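PDB 3R72: odorant binding protein ASP5 from Apis mellifera, which probably binds and carries small hydrophobic odorant molecules in honeybee antennae. Local coordinates for residues Tyr105-Val108 and Gln109-Lys113; Lys113-Pro116 and Glu117-Phe120. All coordinates share one frame; numbering follows the deposited sequence.

Contact 1. Residues Tyr105-Val108 and Gln109-Lys113; sequences YQYV and QCHYK. With NBB (N-butyl-benzenesulfonamide), chain B.
The rings of Tyr107 and His111, one helical turn apart, lie obliquely against each other with centroids 4.7 Å apart and planes at 54°. One face of the imidazole carries the benzene ring of N-butyl-benzenesulfonamide, whose C2 sits over the ring centre, 3.7 Å above its plane. Tyr107 meets the same ligand ring from another side: its CE2 comes within 3.8 Å of ligand C2, while ligand C3 lies in the plane of the phenol, at its edge. The Tyr107 hydroxyl lies near the imidazole edge, at a doubtful spacing. With CG anti to the backbone N (chi1 -177°), the Tyr107 ring reaches along the helix to cross that of His111 at an angle. Replacing it by an alanine would probably leave the ligand ring without its aromatic neighbour on this side and the imidazole with one wall fewer to fix its rotation.

Another side of the helix repeats the spacing with different chemistry. The Gln109 amide crosses the Tyr105 ring at 48°, its CD lying 4.1 Å from Tyr105 CD2, and the Tyr105 hydroxyl is hydrogen-bonded to Pro39 O. Beneath both pairs run regular i to i+4 bonds, such as Gln109 N to Tyr105 O at 3.0 Å and Cys110 N to Gln106 O at 2.9 Å. Cys110 is joined by a disulfide to Cys91, tying helix 100-114 to helix 81-91; Ile87 and Val88 of that helix also touch His111. The result is one wall of the ligand pocket in the disulfide-braced helical fold of insect PBP/GOBP proteins: a helix whose aromatic side chains at i and i+4 both touch the bound molecule.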
ATOM      1  N   TYR A 105      -7.343   0.826  -3.701  1.00  6.11           N
ATOM      2  CA  TYR A 105      -6.826  -0.087  -4.707  1.00  5.80           C
ATOM      3  C   TYR A 105      -6.269   0.666  -5.916  1.00  6.13           C
ATOM      4  O   TYR A 105      -5.223   0.311  -6.450  1.00  6.30           O
ATOM      5  CB  TYR A 105      -7.914  -1.021  -5.163  1.00  6.55           C
ATOM      6  CG  TYR A 105      -7.504  -2.255  -5.939  1.00  6.41           C
ATOM      7  CD1 TYR A 105      -6.663  -3.213  -5.399  1.00  6.26           C
ATOM      8  CD2 TYR A 105      -8.050  -2.517  -7.187  1.00  7.47           C
ATOM      9  CE1 TYR A 105      -6.393  -4.391  -6.056  1.00  6.51           C
ATOM     10  CE2 TYR A 105      -7.783  -3.694  -7.853  1.00  7.49           C
ATOM     11  CZ  TYR A 105      -6.948  -4.617  -7.281  1.00  6.46           C
ATOM     12  OH  TYR A 105      -6.672  -5.810  -7.877  1.00  8.02           O
ATOM     13  N   GLN A 106      -6.966   1.715  -6.342  1.00  5.87           N
ATOM     14  CA  GLN A 106      -6.492   2.551  -7.430  1.00  6.99           C
ATOM     15  C   GLN A 106      -5.158   3.212  -7.063  1.00  6.56           C
ATOM     16  O   GLN A 106      -4.264   3.323  -7.891  1.00  7.09           O
ATOM     17  CB  GLN A 106      -7.532   3.617  -7.780  1.00  7.43           C
ATOM     18  CG  GLN A 106      -8.814   3.090  -8.448  1.00  9.24           C
ATOM     19  CD  GLN A 106      -9.996   4.012  -8.251  1.00 10.34           C
ATOM     20  OE1 GLN A 106      -9.827   5.209  -8.018  1.00 11.41           O
ATOM     21  NE2 GLN A 106     -11.206   3.457  -8.317  1.00 13.27           N
ATOM     22  N   TYR A 107      -5.023   3.675  -5.825  1.00  6.01           N
ATOM     23  CA  TYR A 107      -3.793   4.315  -5.373  1.00  6.20           C
ATOM     24  C   TYR A 107      -2.624   3.328  -5.391  1.00  6.10           C
ATOM     25  O   TYR A 107      -1.525   3.636  -5.861  1.00  6.34           O
ATOM     26  CB  TYR A 107      -4.012   4.921  -3.968  1.00  6.68           C
ATOM     27  CG  TYR A 107      -2.792   5.655  -3.490  1.00  6.98           C
ATOM     28  CD1 TYR A 107      -2.537   6.942  -3.948  1.00  8.47           C
ATOM     29  CD2 TYR A 107      -1.873   5.076  -2.650  1.00  8.58           C
ATOM     30  CE1 TYR A 107      -1.402   7.627  -3.603  1.00  8.71           C
ATOM     31  CE2 TYR A 107      -0.734   5.769  -2.284  1.00  8.45           C
ATOM     32  CZ  TYR A 107      -0.503   7.039  -2.781  1.00  8.50           C
ATOM     33  OH  TYR A 107       0.640   7.714  -2.465  1.00 11.31           O
ATOM     34  N   VAL A 108      -2.869   2.121  -4.897  1.00  5.99           N
ATOM     35  CA  VAL A 108      -1.865   1.068  -4.914  1.00  6.58           C
ATOM     36  C   VAL A 108      -1.429   0.759  -6.358  1.00  6.26           C
ATOM     37  O   VAL A 108      -0.247   0.614  -6.630  1.00  6.72           O
ATOM     38  CB  VAL A 108      -2.394  -0.194  -4.172  1.00  6.58           C
ATOM     39  CG1 VAL A 108      -1.446  -1.369  -4.364  1.00  7.51           C
ATOM     40  CG2 VAL A 108      -2.588   0.128  -2.696  1.00  7.77           C
ATOM     41  N   GLN A 109      -2.381   0.674  -7.277  1.00  6.77           N
ATOM     42  CA  GLN A 109      -2.071   0.456  -8.692  1.00  7.33           C
ATOM     43  C   GLN A 109      -1.250   1.608  -9.269  1.00  6.98           C
ATOM     44  O   GLN A 109      -0.358   1.375 -10.084  1.00  7.73           O
ATOM     45  CB  GLN A 109      -3.344   0.285  -9.507  1.00  7.90           C
ATOM     46  CG  GLN A 109      -4.004  -1.050  -9.304  1.00  9.51           C
ATOM     47  CD  GLN A 109      -5.379  -1.086  -9.909  1.00 11.99           C
ATOM     48  OE1 GLN A 109      -6.361  -0.668  -9.282  1.00 15.65           O
ATOM     49  NE2 GLN A 109      -5.464  -1.567 -11.129  1.00 12.78           N
ATOM     50  N   CYS A 110      -1.523   2.842  -8.865  1.00  6.89           N
ATOM     51  CA  CYS A 110      -0.717   3.972  -9.321  1.00  7.35           C
ATOM     52  C   CYS A 110       0.729   3.809  -8.875  1.00  6.85           C
ATOM     53  O   CYS A 110       1.657   4.017  -9.647  1.00  7.61           O
ATOM     54  CB  CYS A 110      -1.287   5.289  -8.804  1.00  7.19           C
ATOM     55  SG  CYS A 110      -0.334   6.741  -9.338  1.00  9.35           S
ATOM     56  N   HIS A 111       0.930   3.403  -7.630  1.00  7.39           N
ATOM     57  CA  HIS A 111       2.280   3.157  -7.138  1.00  7.62           C
ATOM     58  C   HIS A 111       2.978   2.061  -7.950  1.00  7.44           C
ATOM     59  O   HIS A 111       4.143   2.207  -8.335  1.00  8.53           O
ATOM     60  CB  HIS A 111       2.215   2.767  -5.667  1.00  8.29           C
ATOM     61  CG  HIS A 111       2.502   3.900  -4.736  1.00  9.13           C
ATOM     62  ND1 HIS A 111       1.648   4.949  -4.461  1.00 10.92           N
ATOM     63  CD2 HIS A 111       3.595   4.104  -3.977  1.00  8.27           C
ATOM     64  CE1 HIS A 111       2.223   5.758  -3.581  1.00  8.81           C
ATOM     65  NE2 HIS A 111       3.406   5.266  -3.275  1.00 11.52           N
ATOM     66  N   TYR A 112       2.283   0.957  -8.193  1.00  7.14           N
ATOM     67  CA  TYR A 112       2.827  -0.122  -9.002  1.00  7.69           C
ATOM     68  C   TYR A 112       3.274   0.392 -10.370  1.00  8.02           C
ATOM     69  O   TYR A 112       4.396   0.120 -10.814  1.00  8.56           O
ATOM     70  CB  TYR A 112       1.786  -1.242  -9.167  1.00  7.16           C
ATOM     71  CG  TYR A 112       2.306  -2.392 -10.009  1.00  7.54           C
ATOM     72  CD1 TYR A 112       3.008  -3.449  -9.435  1.00  8.37           C
ATOM     73  CD2 TYR A 112       2.146  -2.397 -11.384  1.00  9.14           C
ATOM     74  CE1 TYR A 112       3.512  -4.479 -10.210  1.00 10.12           C
ATOM     75  CE2 TYR A 112       2.654  -3.414 -12.155  1.00 10.37           C
ATOM     76  CZ  TYR A 112       3.327  -4.451 -11.563  1.00 10.54           C
ATOM     77  OH  TYR A 112       3.839  -5.482 -12.317  1.00 16.67           O
ATOM     78  N   LYS A 113       2.400   1.134 -11.033  1.00  8.52           N
ATOM     79  CA  LYS A 113       2.666   1.594 -12.382  1.00  9.89           C
ATOM     80  C   LYS A 113       3.912   2.473 -12.455  1.00  9.59           C
ATOM     81  O   LYS A 113       4.636   2.445 -13.450  1.00 10.14           O
ATOM     82  CB  LYS A 113       1.452   2.322 -12.939  1.00 10.68           C
ATOM     83  CG  LYS A 113       0.358   1.364 -13.350  1.00 16.23           C
ATOM     84  CD  LYS A 113      -0.724   2.072 -14.139  1.00 21.60           C
ATOM     85  CE  LYS A 113      -2.021   1.264 -14.206  1.00 24.49           C
ATOM     86  NZ  LYS A 113      -3.128   2.072 -14.789  1.00 26.94           N
TER
HETATM   87  O1S NBB B   1       0.002   3.033   2.412  0.70  9.11           O
HETATM   88  S   NBB B   1       1.069   2.124   2.206  0.70  9.23           S
HETATM   89  O2S NBB B   1       0.917   0.835   2.824  0.70 11.35           O
HETATM   90  N10 NBB B   1       2.386   2.821   2.789  0.70  9.86           N
HETATM   91  C11 NBB B   1       2.783   4.138   2.337  1.00 11.94           C
HETATM   92  C12 NBB B   1       4.291   4.279   2.253  1.00 13.40           C
HETATM   93  C13 NBB B   1       4.928   3.454   1.135  1.00 14.28           C
HETATM   94  C14 NBB B   1       4.602   4.040  -0.222  1.00 16.31           C
HETATM   95  C4  NBB B   1       1.288   1.920   0.594  0.70  8.06           C
HETATM   96  C5  NBB B   1       2.267   1.025   0.158  0.70  9.06           C
HETATM   97  C6  NBB B   1       2.500   0.822  -1.210  0.70  8.97           C
HETATM   98  C1  NBB B   1       1.762   1.498  -2.169  0.70  9.15           C
HETATM   99  C2  NBB B   1       0.779   2.368  -1.760  0.70  8.35           C
HETATM  100  C3  NBB B   1       0.542   2.584  -0.404  0.70  8.96           C

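Contact 2. Residues Lys113-Pro116 and Glu117-Phe120; sequences KQNP and EKFF. With NBB (N-butyl-benzenesulfonamide), chain C.
A tight turn joins the end of helix 100-114 to the C-terminal segment that lines the ligand pockets, and Asn115 holds it together through Lys118 and Phe119. Asn115 is the first residue to leave helical geometry, and its side chain, CG anti to the backbone N (chi1 -164°), reaches over the turn that follows. There OD1 accepts the Lys118 backbone N at 3.2 Å, with the donor well above the carbonyl plane. The same oxygen takes a bond from a water (2.8 Å) that also donates to Glu117 OE1, bridging the two side chains. The aliphatic start of Lys118 packs obliquely across the amide, its CG 3.5 Å from Asn115 OD1. The backbone bonds are weaker: Asn115 O draws weak, bent bonds from the N atoms of both Lys118 and Phe119, and Phe119 N also bonds weakly to Pro116 O. Beyond the turn, Phe120 offers one ring face to butyl carbon C14 of the second N-butyl-benzenesulfonamide, 3.6 Å from Phe120 CG, while sulfonyl O1S lies at the ring edge, in plane. Such an asparagine side-chain-to-backbone bond, three residues on, secures a single turn past the helix, here before the tail whose Phe120 lines both ligand pockets.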
ATOM      1  N   LYS A 113       2.400   1.134 -11.033  1.00  8.52           N
ATOM      2  CA  LYS A 113       2.666   1.594 -12.382  1.00  9.89           C
ATOM      3  C   LYS A 113       3.912   2.473 -12.455  1.00  9.59           C
ATOM      4  O   LYS A 113       4.636   2.445 -13.450  1.00 10.14           O
ATOM      5  CB  LYS A 113       1.452   2.322 -12.939  1.00 10.68           C
ATOM      6  CG  LYS A 113       0.358   1.364 -13.350  1.00 16.23           C
ATOM      7  CD  LYS A 113      -0.724   2.072 -14.139  1.00 21.60           C
ATOM      8  CE  LYS A 113      -2.021   1.264 -14.206  1.00 24.49           C
ATOM      9  NZ  LYS A 113      -3.128   2.072 -14.789  1.00 26.94           N
ATOM     10  N   GLN A 114       4.180   3.263 -11.414  1.00  9.25           N
ATOM     11  CA  GLN A 114       5.372   4.112 -11.442  1.00 10.22           C
ATOM     12  C   GLN A 114       6.685   3.328 -11.358  1.00 10.47           C
ATOM     13  O   GLN A 114       7.715   3.805 -11.832  1.00 11.86           O
ATOM     14  CB  GLN A 114       5.361   5.160 -10.335  1.00 10.84           C
ATOM     15  CG  GLN A 114       4.100   6.033 -10.214  1.00 10.92           C
ATOM     16  CD  GLN A 114       3.443   6.430 -11.522  1.00 12.98           C
ATOM     17  OE1 GLN A 114       2.257   6.142 -11.761  1.00 16.45           O
ATOM     18  NE2 GLN A 114       4.184   7.107 -12.357  1.00 12.74           N
ATOM     19  N   ASN A 115       6.662   2.145 -10.744  1.00  9.93           N
ATOM     20  CA  ASN A 115       7.869   1.337 -10.649  1.00 10.70           C
ATOM     21  C   ASN A 115       7.508  -0.112 -10.313  1.00  9.62           C
ATOM     22  O   ASN A 115       7.546  -0.531  -9.159  1.00 10.26           O
ATOM     23  CB  ASN A 115       8.828   1.947  -9.608  1.00 11.27           C
ATOM     24  CG  ASN A 115      10.224   1.412  -9.710  1.00 13.27           C
ATOM     25  OD1 ASN A 115      10.437   0.228  -9.911  1.00 15.26           O
ATOM     26  ND2 ASN A 115      11.199   2.295  -9.545  1.00 16.80           N
ATOM     27  N   PRO A 116       7.147  -0.893 -11.337  1.00  9.08           N
ATOM     28  CA  PRO A 116       6.729  -2.269 -11.061  1.00  9.58           C
ATOM     29  C   PRO A 116       7.809  -3.102 -10.382  1.00 10.62           C
ATOM     30  O   PRO A 116       7.494  -3.895  -9.494  1.00 11.99           O
ATOM     31  CB  PRO A 116       6.390  -2.812 -12.445  1.00  9.77           C
ATOM     32  CG  PRO A 116       5.930  -1.601 -13.191  1.00  9.07           C
ATOM     33  CD  PRO A 116       6.836  -0.494 -12.717  1.00  9.20           C
ATOM     34  N   GLU A 117       9.071  -2.899 -10.768  1.00 10.38           N
ATOM     35  CA  GLU A 117      10.154  -3.730 -10.239  1.00 11.23           C
ATOM     36  C   GLU A 117      10.258  -3.641  -8.728  1.00 12.32           C
ATOM     37  O   GLU A 117      10.477  -4.649  -8.047  1.00 13.72           O
ATOM     38  CB  GLU A 117      11.500  -3.347 -10.858  1.00 10.86           C
ATOM     39  CG  GLU A 117      12.675  -4.194 -10.345  1.00 11.44           C
ATOM     40  CD  GLU A 117      14.048  -3.671 -10.729  1.00 11.03           C
ATOM     41  OE1 GLU A 117      14.149  -2.523 -11.197  1.00 11.13           O
ATOM     42  OE2 GLU A 117      15.024  -4.424 -10.551  1.00 11.77           O
ATOM     43  N   LYS A 118      10.145  -2.427  -8.207  1.00 12.51           N
ATOM     44  CA  LYS A 118      10.382  -2.185  -6.794  1.00 13.57           C
ATOM     45  C   LYS A 118       9.111  -2.121  -5.943  1.00 12.53           C
ATOM     46  O   LYS A 118       9.200  -1.971  -4.730  1.00 14.60           O
ATOM     47  CB  LYS A 118      11.220  -0.919  -6.627  1.00 14.86           C
ATOM     48  CG  LYS A 118      12.547  -0.996  -7.386  1.00 19.02           C
ATOM     49  CD  LYS A 118      13.616  -0.087  -6.827  1.00 24.65           C
ATOM     50  CE  LYS A 118      14.950  -0.348  -7.521  1.00 27.75           C
ATOM     51  NZ  LYS A 118      16.052   0.480  -6.950  1.00 30.12           N
ATOM     52  N   PHE A 119       7.940  -2.274  -6.550  1.00 11.27           N
ATOM     53  CA  PHE A 119       6.673  -2.229  -5.808  1.00 10.21           C
ATOM     54  C   PHE A 119       6.663  -3.184  -4.632  1.00 10.17           C
ATOM     55  O   PHE A 119       7.112  -4.314  -4.744  1.00 11.08           O
ATOM     56  CB  PHE A 119       5.555  -2.604  -6.756  1.00  9.83           C
ATOM     57  CG  PHE A 119       4.203  -2.720  -6.103  1.00  9.41           C
ATOM     58  CD1 PHE A 119       3.378  -1.611  -5.908  1.00  9.74           C
ATOM     59  CD2 PHE A 119       3.732  -3.953  -5.710  1.00  9.88           C
ATOM     60  CE1 PHE A 119       2.120  -1.756  -5.329  1.00  9.00           C
ATOM     61  CE2 PHE A 119       2.481  -4.103  -5.138  1.00  8.73           C
ATOM     62  CZ  PHE A 119       1.681  -3.001  -4.962  1.00  8.57           C
ATOM     63  N   PHE A 120       6.106  -2.719  -3.514  1.00  9.84           N
ATOM     64  CA  PHE A 120       5.862  -3.521  -2.321  1.00 10.21           C
ATOM     65  C   PHE A 120       4.563  -3.056  -1.685  1.00 10.37           C
ATOM     66  O   PHE A 120       4.338  -1.870  -1.558  1.00 12.25           O
ATOM     67  CB  PHE A 120       7.005  -3.350  -1.325  1.00 10.84           C
ATOM     68  CG  PHE A 120       6.830  -4.152  -0.059  1.00 12.36           C
ATOM     69  CD1 PHE A 120       7.338  -5.432   0.019  1.00 15.54           C
ATOM     70  CD2 PHE A 120       6.133  -3.639   1.033  1.00 12.92           C
ATOM     71  CE1 PHE A 120       7.173  -6.189   1.173  1.00 16.14           C
ATOM     72  CE2 PHE A 120       5.961  -4.394   2.192  1.00 13.90           C
ATOM     73  CZ  PHE A 120       6.481  -5.671   2.256  1.00 15.85           C
TER
HETATM   74  O1S NBB C 124       4.665  -0.819   2.788  0.70 15.25           O
HETATM   75  S   NBB C 124       5.232   0.115   3.720  0.70 13.52           S
HETATM   76  O2S NBB C 124       4.501   1.346   3.824  0.70 14.83           O
HETATM   77  N10 NBB C 124       6.709   0.462   3.220  0.70 12.58           N
HETATM   78  C11 NBB C 124       7.681  -0.596   3.008  0.70 13.47           C
HETATM   79  C12 NBB C 124       8.761  -0.170   2.022  0.70 14.77           C
HETATM   80  C13 NBB C 124       9.962  -1.104   2.055  0.70 16.42           C
HETATM   81  C14 NBB C 124       9.636  -2.457   1.473  0.70 17.42           C
HETATM   82  C4  NBB C 124       5.343  -0.543   5.202  0.70 11.87           C
HETATM   83  C5  NBB C 124       5.129   0.215   6.362  0.70 11.53           C
HETATM   84  C6  NBB C 124       5.233  -0.344   7.638  0.70 12.45           C
HETATM   85  C1  NBB C 124       5.582  -1.681   7.768  0.70 12.78           C
HETATM   86  C2  NBB C 124       5.802  -2.443   6.633  0.70 12.71           C
HETATM   87  C3  NBB C 124       5.683  -1.882   5.361  0.70 12.82           C
HETATM   88  O   HOH W   1      12.639  -0.119 -11.576  1.00 17.04           O

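In the fold
Contact 1 is buried and contact 2 lies at the surface, yet both draw on helix 100-114 and share Lys113. In the core, regular helical bonds carry aromatic side chains that press on a ligand; at the surface, weak backbone bonds are supplemented by an amide side chain and a bridging water. The two also touch directly: the Phe119 ring, at the end of the turn, packs on Val108 and Tyr112, with Phe119 CZ 3.6 Å from Val108 CG1, and meets the Tyr112 ring edge-to-face. Each contact contributes to binding, through Tyr107 and His111 in one and Phe120 in the other, so helix and tail line the pockets together.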